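Local coordinates for protein Mn transporter subunit (Synechocystis sp. PCC 6803, PDB 3UJP) that probably captures manganese ions outside the cell membrane and delivers them, as the solute-binding subunit of an ABC-type transporter, at residues A[50-55]-A[158-163]; A[213-216]-A[222-225]. All coordinates share one frame; numbering follows the deposited sequence.

Contact 1 (A[50-55]-A[158-163]); sequences GDKLVV and AKYYNA. With ZN (zinc ion), chain H.
The ring of Tyr-160 is roofed on one face by the methylene CE of Lys-52, which sits 3.3 Å from the ring centroid and 13° off the ring normal, a CH-pi contact over the middle of the ring. The Tyr-161 ring, next along the same helix, is met obliquely by Leu-53 CG and Lys-52 CB, and Phe-150 of helix 136-153 also packs with it, edge to face. Both tyrosines belong to the start of helix 158-183, the long helix that links the two lobes in metal-binding proteins of this family. Here it receives the turn between helix 39-49 and strand 54-57, an outermost strand of the N-terminal parallel sheet.

Lys-52 crosses the phenol roughly at right angles. Bends at chi2 (-55°) and chi4 (-57°) fold its chain so that CE lies over the ring and NZ, still beside the CD2-CE2 side of Tyr-160, reaches Asp-51 OD1 of its own segment in a 3.0 Å salt bridge. That oxygen is met nearly along its C-O bond direction. With an alanine in place of Tyr-160, the support beneath CE would vanish and the lysine arm would probably swing more freely, weakening its hold on Asp-51.

The same carboxylate also binds a zinc ion, with OD2 2.5 Å from the metal, and Glu-30 of a third subunit shares that ion, so the site bridges chains. Pro-118 of a second subunit packs on Tyr-160. Deeper in, Leu-53 crosses Tyr-161 at about a right angle, its CG lying 4.1 Å from the ring atom CZ.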
loop_
_atom_site.group_PDB
_atom_site.type_symbol
_atom_site.label_atom_id
_atom_site.label_comp_id
_atom_site.label_asym_id
_atom_site.label_seq_id
_atom_site.Cartn_x
_atom_site.Cartn_y
_atom_site.Cartn_z
ATOM N N GLY A 50 7.011 2.655 7.981
ATOM C CA GLY A 50 6.899 1.235 7.807
ATOM C C GLY A 50 5.583 0.998 7.150
ATOM O O GLY A 50 5.126 1.821 6.353
ATOM N N ASP A 51 4.994 -0.144 7.475
ATOM C CA ASP A 51 3.673 -0.463 7.001
ATOM C C ASP A 51 2.601 0.049 7.967
ATOM O O ASP A 51 1.401 -0.179 7.737
ATOM C CB ASP A 51 3.527 -1.956 6.659
ATOM C CG ASP A 51 4.127 -2.878 7.708
ATOM O OD1 ASP A 51 4.087 -2.579 8.923
ATOM O OD2 ASP A 51 4.622 -3.954 7.326
ATOM N N LYS A 52 3.042 0.773 9.005
ATOM C CA LYS A 52 2.137 1.430 9.983
ATOM C C LYS A 52 1.349 2.692 9.530
ATOM O O LYS A 52 0.245 2.906 10.008
ATOM C CB LYS A 52 2.864 1.750 11.286
ATOM C CG LYS A 52 3.461 0.555 11.955
ATOM C CD LYS A 52 2.410 -0.518 12.194
ATOM C CE LYS A 52 3.011 -1.793 12.766
ATOM N NZ LYS A 52 4.083 -2.348 11.870
ATOM N N LEU A 53 1.923 3.531 8.661
ATOM C CA LEU A 53 1.206 4.641 8.009
ATOM C C LEU A 53 1.306 4.454 6.506
ATOM O O LEU A 53 2.014 3.564 6.011
ATOM C CB LEU A 53 1.813 5.999 8.363
ATOM C CG LEU A 53 1.913 6.384 9.842
ATOM C CD1 LEU A 53 2.405 7.817 10.024
ATOM C CD2 LEU A 53 0.594 6.188 10.580
ATOM N N VAL A 54 0.607 5.301 5.770
ATOM C CA VAL A 54 0.662 5.206 4.318
ATOM C C VAL A 54 1.117 6.530 3.740
ATOM O O VAL A 54 0.371 7.509 3.716
ATOM C CB VAL A 54 -0.661 4.698 3.672
ATOM C CG1 VAL A 54 -1.837 4.877 4.601
ATOM C CG2 VAL A 54 -0.899 5.362 2.314
ATOM N N VAL A 55 2.371 6.546 3.301
ATOM C CA VAL A 55 3.026 7.771 2.928
ATOM C C VAL A 55 2.858 8.007 1.464
ATOM O O VAL A 55 2.963 7.071 0.667
ATOM C CB VAL A 55 4.489 7.666 3.189
ATOM C CG1 VAL A 55 5.148 8.945 2.743
ATOM C CG2 VAL A 55 4.709 7.391 4.658
ATOM N N ALA A 158 3.849 4.018 18.341
ATOM C CA ALA A 158 5.111 4.645 18.725
ATOM C C ALA A 158 6.311 3.731 18.602
ATOM O O ALA A 158 7.330 4.119 17.993
ATOM C CB ALA A 158 5.026 5.169 20.151
ATOM N N LYS A 159 6.190 2.536 19.199
ATOM C CA LYS A 159 7.305 1.591 19.364
ATOM C C LYS A 159 7.949 1.296 18.024
ATOM O O LYS A 159 9.179 1.255 17.915
ATOM C CB LYS A 159 6.840 0.298 20.037
ATOM C CG LYS A 159 5.931 -0.560 19.182
ATOM C CD LYS A 159 5.393 -1.775 19.951
ATOM C CE LYS A 159 3.898 -1.982 19.650
ATOM N NZ LYS A 159 3.210 -2.965 20.547
ATOM N N TYR A 160 7.105 1.127 17.004
ATOM C CA TYR A 160 7.555 0.964 15.632
ATOM C C TYR A 160 8.350 2.177 15.131
ATOM O O TYR A 160 9.484 2.013 14.675
ATOM C CB TYR A 160 6.374 0.647 14.716
ATOM C CG TYR A 160 5.704 -0.684 15.027
ATOM C CD1 TYR A 160 4.749 -0.799 16.035
ATOM C CD2 TYR A 160 6.024 -1.826 14.308
ATOM C CE1 TYR A 160 4.133 -2.021 16.318
ATOM C CE2 TYR A 160 5.421 -3.054 14.588
ATOM C CZ TYR A 160 4.472 -3.146 15.590
ATOM O OH TYR A 160 3.874 -4.368 15.852
ATOM N N TYR A 161 7.787 3.385 15.226
ATOM C CA TYR A 161 8.509 4.595 14.785
ATOM C C TYR A 161 9.902 4.750 15.389
ATOM O O TYR A 161 10.850 5.122 14.690
ATOM C CB TYR A 161 7.686 5.866 15.006
ATOM C CG TYR A 161 6.309 5.737 14.422
ATOM C CD1 TYR A 161 6.146 5.318 13.128
ATOM C CD2 TYR A 161 5.169 5.940 15.192
ATOM C CE1 TYR A 161 4.900 5.153 12.594
ATOM C CE2 TYR A 161 3.927 5.761 14.674
ATOM C CZ TYR A 161 3.790 5.374 13.364
ATOM O OH TYR A 161 2.542 5.201 12.785
ATOM N N ASN A 162 10.045 4.468 16.675
ATOM C CA ASN A 162 11.373 4.531 17.257
ATOM C C ASN A 162 12.272 3.463 16.669
ATOM O O ASN A 162 13.440 3.699 16.378
ATOM C CB ASN A 162 11.296 4.362 18.762
ATOM C CG ASN A 162 10.360 5.344 19.393
ATOM O OD1 ASN A 162 9.154 5.101 19.480
ATOM N ND2 ASN A 162 10.905 6.482 19.824
ATOM N N ALA A 163 11.714 2.276 16.502
ATOM C CA ALA A 163 12.474 1.155 16.006
ATOM C C ALA A 163 12.884 1.373 14.570
ATOM O O ALA A 163 13.944 0.931 14.168
ATOM C CB ALA A 163 11.664 -0.085 16.114
HETATM ZN ZN ZN H . 4.974 -4.948 9.569
#

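Contact 2 (A[213-216]-A[222-225]); sequences YMWP and QFTP
This is an apolar, aromatic-centred contact, with a Met-aromatic pair at its heart, that draws together the two ends of a beta-alpha connection in the C-terminal lobe. The chain leaves strand 210-213, turns a corner at Met-214, and runs through a loop to helix 225-236; Phe-223, just ahead of that helix, folds back onto Met-214 and Trp-215.

The methyl CE of Met-214 rests over one face of the Phe-223 ring, 4.0 Å from its centroid and 16° off the normal, displaced toward the rim near CE2 and CD2. The sulfur SD stands farther out, 5.0 Å from that centroid. Trp-215 approaches from the same side of the phenylalanine plane. Its six-membered ring is nearly parallel to the Phe-223 ring, at 7°, but the two are slid so far apart, centroids 5.5 Å from each other, that they hardly overlap. Phe-223 CG lies between the backbone N and the carbonyl carbon (chi1 74°), which sets CB against the indole and brings the ring's CD2-CE2 side to the methionine methyl.

Trp-215 pairs through its backbone with Cys-196 and Gly-198, the residues flanking the manganese ligand Glu-197, and its side chain comes within about 7 Å of the bound manganese ion. Val-228 of helix 225-236 also packs on Phe-223, and Thr-224 is the N-cap of that helix. Where phenylalanine and indole meet, Phe-223 CB lies 3.4 Å from Trp-215 CE3.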
loop_
_atom_site.group_PDB
_atom_site.type_symbol
_atom_site.label_atom_id
_atom_site.label_comp_id
_atom_site.label_asym_id
_atom_site.label_seq_id
_atom_site.Cartn_x
_atom_site.Cartn_y
_atom_site.Cartn_z
ATOM N N TYR A 213 28.131 26.795 -8.821
ATOM C CA TYR A 213 26.783 26.604 -9.352
ATOM C C TYR A 213 26.402 27.604 -10.450
ATOM O O TYR A 213 26.913 28.727 -10.484
ATOM C CB TYR A 213 25.763 26.624 -8.218
ATOM C CG TYR A 213 25.899 27.788 -7.279
ATOM C CD1 TYR A 213 25.535 29.070 -7.677
ATOM C CD2 TYR A 213 26.363 27.609 -5.978
ATOM C CE1 TYR A 213 25.638 30.153 -6.815
ATOM C CE2 TYR A 213 26.474 28.686 -5.092
ATOM C CZ TYR A 213 26.104 29.963 -5.520
ATOM O OH TYR A 213 26.196 31.050 -4.667
ATOM N N MET A 214 25.520 27.194 -11.355
ATOM C CA MET A 214 25.093 28.074 -12.442
ATOM C C MET A 214 24.019 29.062 -11.953
ATOM O O MET A 214 23.810 30.122 -12.556
ATOM C CB MET A 214 24.605 27.261 -13.634
ATOM C CG MET A 214 24.829 27.922 -14.955
ATOM S SD MET A 214 24.945 26.663 -16.234
ATOM C CE MET A 214 23.250 26.069 -16.350
ATOM N N TRP A 215 23.357 28.697 -10.848
ATOM C CA TRP A 215 22.416 29.569 -10.137
ATOM C C TRP A 215 22.145 29.057 -8.720
ATOM O O TRP A 215 22.011 27.845 -8.498
ATOM C CB TRP A 215 21.108 29.732 -10.913
ATOM C CG TRP A 215 20.323 28.494 -11.029
ATOM C CD1 TRP A 215 19.457 28.004 -10.125
ATOM C CD2 TRP A 215 20.333 27.575 -12.124
ATOM N NE1 TRP A 215 18.911 26.839 -10.583
ATOM C CE2 TRP A 215 19.438 26.551 -11.812
ATOM C CE3 TRP A 215 21.005 27.535 -13.347
ATOM C CZ2 TRP A 215 19.185 25.488 -12.669
ATOM C CZ3 TRP A 215 20.763 26.487 -14.196
ATOM C CH2 TRP A 215 19.858 25.473 -13.859
ATOM N N PRO A 216 22.055 29.992 -7.762
ATOM C CA PRO A 216 22.008 29.698 -6.331
ATOM C C PRO A 216 20.934 28.677 -6.024
ATOM O O PRO A 216 21.236 27.603 -5.475
ATOM C CB PRO A 216 21.615 31.046 -5.718
ATOM C CG PRO A 216 22.046 32.079 -6.694
ATOM C CD PRO A 216 21.858 31.429 -8.037
ATOM N N GLN A 222 14.737 32.266 -15.468
ATOM C CA GLN A 222 15.685 31.305 -16.018
ATOM C C GLN A 222 17.114 31.828 -15.919
ATOM O O GLN A 222 17.356 33.028 -16.047
ATOM C CB GLN A 222 15.342 30.985 -17.473
ATOM C CG GLN A 222 13.856 31.042 -17.788
ATOM C CD GLN A 222 13.458 30.092 -18.901
ATOM O OE1 GLN A 222 14.289 29.351 -19.426
ATOM N NE2 GLN A 222 12.181 30.110 -19.266
ATOM N N PHE A 223 18.058 30.920 -15.690
ATOM C CA PHE A 223 19.446 31.287 -15.570
ATOM C C PHE A 223 19.774 32.149 -16.775
ATOM O O PHE A 223 19.037 32.201 -17.769
ATOM C CB PHE A 223 20.378 30.074 -15.459
ATOM C CG PHE A 223 20.558 29.358 -16.747
ATOM C CD1 PHE A 223 21.304 29.921 -17.774
ATOM C CD2 PHE A 223 19.948 28.148 -16.957
ATOM C CE1 PHE A 223 21.434 29.289 -18.985
ATOM C CE2 PHE A 223 20.078 27.509 -18.162
ATOM C CZ PHE A 223 20.819 28.085 -19.185
ATOM N N THR A 224 20.912 32.808 -16.671
ATOM C CA THR A 224 21.270 33.857 -17.596
ATOM C C THR A 224 22.647 33.548 -18.201
ATOM O O THR A 224 23.356 32.648 -17.724
ATOM C CB THR A 224 21.281 35.172 -16.837
ATOM O OG1 THR A 224 22.593 35.443 -16.318
ATOM C CG2 THR A 224 20.246 35.133 -15.695
ATOM N N PRO A 225 23.022 34.255 -19.272
ATOM C CA PRO A 225 24.272 33.882 -19.932
ATOM C C PRO A 225 25.526 34.498 -19.299
ATOM O O PRO A 225 26.625 34.060 -19.675
ATOM C CB PRO A 225 24.074 34.391 -21.359
ATOM C CG PRO A 225 22.635 34.815 -21.437
ATOM C CD PRO A 225 22.247 35.200 -20.078
#

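Contact 1 and contact 2 occupy opposite sides of the chain's centre, their own centres 41 Å apart and their nearest atoms about 26 Å apart. Contact 1 closes before contact 2 opens: residues 50-55 lead into strand 54-57 of the four-stranded parallel sheet and meet helix 158-183, after which the chain enters the second lobe through strands 192-195 and 210-213 and reaches contact 2. They share no strand or helix. Contact 1 joins the first lobe to the long connecting helix at the periphery, beside neighbouring subunits, whereas contact 2 folds the loop between strand 210-213 and helix 225-236 back on itself near the manganese site, where His-66, His-131, Glu-197 and Asp-272 hold the ion.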